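Local coordinates for protein maleylpyruvate isomerase (Ralstonia sp., PDB 2JL4) that catalyses the glutathione-dependent isomerisation of maleylpyruvate to fumarylpyruvate in bacterial naphthalene degradation, working as a homodimer of the Zeta-class glutathione transferase family, at residues Ala46-Gln51 against Val62-Pro67. Sequence-based numbering, arbitrary orientation.
Sequences ALNPQQ and VLIQSP. With GSH (glutathione), chain C.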
# COMPACT_ATOMS: atom_id res chain seq x y z
N ALA A 46 1.95 -21.31 8.60
CA ALA A 46 2.66 -22.18 7.68
C ALA A 46 2.44 -21.79 6.21
O ALA A 46 3.34 -21.97 5.39
CB ALA A 46 2.27 -23.63 7.90
N LEU A 47 1.25 -21.28 5.89
CA LEU A 47 0.92 -20.81 4.54
C LEU A 47 1.38 -19.38 4.29
O LEU A 47 1.96 -19.07 3.24
CB LEU A 47 -0.59 -20.88 4.29
CG LEU A 47 -1.22 -22.26 4.10
CD1 LEU A 47 -2.72 -22.16 4.34
CD2 LEU A 47 -0.91 -22.84 2.72
N ASN A 48 1.08 -18.50 5.25
CA ASN A 48 1.45 -17.09 5.18
C ASN A 48 2.00 -16.61 6.53
O ASN A 48 1.24 -16.42 7.49
CB ASN A 48 0.28 -16.24 4.69
CG ASN A 48 0.56 -14.75 4.77
OD1 ASN A 48 1.68 -14.32 4.99
ND2 ASN A 48 -0.48 -13.95 4.59
N PRO A 49 3.33 -16.42 6.60
CA PRO A 49 3.99 -15.99 7.84
C PRO A 49 3.46 -14.67 8.37
O PRO A 49 3.47 -14.45 9.58
CB PRO A 49 5.47 -15.87 7.43
CG PRO A 49 5.46 -15.78 5.93
CD PRO A 49 4.29 -16.63 5.51
N GLN A 50 2.98 -13.80 7.47
CA GLN A 50 2.43 -12.50 7.89
C GLN A 50 1.06 -12.66 8.57
O GLN A 50 0.64 -11.79 9.36
CB GLN A 50 2.35 -11.54 6.70
CG GLN A 50 2.24 -10.07 7.08
CD GLN A 50 2.10 -9.15 5.87
OE1 GLN A 50 1.96 -9.60 4.74
NE2 GLN A 50 2.15 -7.84 6.11
N GLN A 51 0.39 -13.78 8.28
CA GLN A 51 -0.90 -14.14 8.89
C GLN A 51 -1.98 -13.12 8.58
O GLN A 51 -2.69 -12.63 9.47
CB GLN A 51 -0.76 -14.40 10.41
CG GLN A 51 -0.03 -15.69 10.74
CD GLN A 51 0.20 -15.89 12.23
OE1 GLN A 51 1.07 -15.26 12.82
NE2 GLN A 51 -0.55 -16.80 12.82
N VAL A 62 2.98 -20.49 -2.70
CA VAL A 62 2.02 -19.64 -2.01
C VAL A 62 2.43 -18.17 -2.11
O VAL A 62 3.47 -17.75 -1.59
CB VAL A 62 1.80 -20.05 -0.53
CG1 VAL A 62 0.77 -19.14 0.12
CG2 VAL A 62 1.35 -21.50 -0.44
N LEU A 63 1.58 -17.40 -2.79
CA LEU A 63 1.78 -15.98 -2.98
C LEU A 63 1.03 -15.20 -1.93
O LEU A 63 -0.12 -15.52 -1.60
CB LEU A 63 1.28 -15.57 -4.36
CG LEU A 63 1.84 -16.28 -5.58
CD1 LEU A 63 1.09 -15.80 -6.80
CD2 LEU A 63 3.34 -16.02 -5.72
N ILE A 64 1.68 -14.16 -1.41
CA ILE A 64 1.06 -13.23 -0.46
C ILE A 64 1.16 -11.79 -1.01
O ILE A 64 1.90 -11.55 -1.97
CB ILE A 64 1.67 -13.35 0.96
CG1 ILE A 64 3.16 -12.92 0.95
CG2 ILE A 64 1.49 -14.78 1.50
CD1 ILE A 64 3.67 -12.38 2.29
N GLN A 65 0.40 -10.88 -0.38
CA GLN A 65 0.30 -9.46 -0.77
C GLN A 65 -0.52 -9.24 -2.04
O GLN A 65 -0.00 -9.35 -3.16
CB GLN A 65 1.66 -8.77 -0.87
CG GLN A 65 2.32 -8.50 0.48
CD GLN A 65 1.54 -7.56 1.37
OE1 GLN A 65 0.88 -6.62 0.90
NE2 GLN A 65 1.62 -7.78 2.66
N SER A 66 -1.79 -8.88 -1.85
CA SER A 66 -2.72 -8.71 -2.97
C SER A 66 -2.25 -7.72 -4.05
O SER A 66 -2.46 -7.99 -5.22
CB SER A 66 -4.16 -8.41 -2.48
OG SER A 66 -4.34 -7.07 -2.07
N PRO A 67 -1.60 -6.60 -3.67
CA PRO A 67 -1.09 -5.69 -4.72
C PRO A 67 -0.09 -6.38 -5.65
O PRO A 67 -0.16 -6.20 -6.86
CB PRO A 67 -0.39 -4.59 -3.93
CG PRO A 67 -1.06 -4.59 -2.61
CD PRO A 67 -1.30 -6.05 -2.33
N1 GSH C . -1.33 -5.63 2.08
CA1 GSH C . -2.07 -6.84 2.40
C1 GSH C . -2.67 -7.41 1.14
O11 GSH C . -3.25 -6.63 0.39
O12 GSH C . -2.57 -8.64 0.90
CB1 GSH C . -3.16 -6.52 3.43
CG1 GSH C . -3.86 -7.80 3.87
CD1 GSH C . -4.81 -7.54 5.02
OE1 GSH C . -4.61 -6.62 5.79
N2 GSH C . -5.85 -8.38 5.12
CA2 GSH C . -6.86 -8.30 6.16
C2 GSH C . -6.61 -9.29 7.28
O2 GSH C . -6.17 -10.40 7.05
CB2 GSH C . -8.24 -8.56 5.56
SG2 GSH C . -8.82 -7.22 4.49
N3 GSH C . -6.91 -8.90 8.51
CA3 GSH C . -6.73 -9.77 9.65
C3 GSH C . -6.42 -8.98 10.89
O31 GSH C . -6.41 -7.73 10.84
O32 GSH C . -6.18 -9.61 11.94
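Leu47 to Gln50 and the edge strand from Val62 run in nearly the same direction, 24° apart, with 6.8 Å between the CA atoms of Asn48 and Ile64; no backbone hydrogen bond spans them, and side chains make most of the contact. Branched Ile64 serves two partners: CG2 meets the amide of Asn48, 3.4 Å from CG, and CD1 reaches toward Gln50 OE1. Asn48 sends CG anti to its own N (chi1 173°), which leaves OD1 2.8 Å from Gln50 N in an Asx turn, the N-H arriving from above the carbonyl plane. Gln50 sits within the type I turn closed by Gln51 N on Asn48 O. Nearer the strand's start, Val62 packs CG1 on Leu47 O and CG2 4.1 Å from Leu47 CD2. Amides suit 50 and 65 because they both donate and accept. Extended Gln50 offers OE1 to Gln65 NE2, a weak, bent bond of 2.8 Å between amides tilted by 39°. Gln50 NE2 and Gln65 NE2 share OD2 of Asp103 from the second subunit as acceptor. Gln65, bent at chi2, accepts at OE1 from glutathione N1 (2.7 Å). Ser66 N donates to O12 and Ser66 OG to O11 of the adjoining carboxylate. This is the gamma-glutamyl site of the thioredoxin-like glutathione transferase domain, completed across the dimer interface.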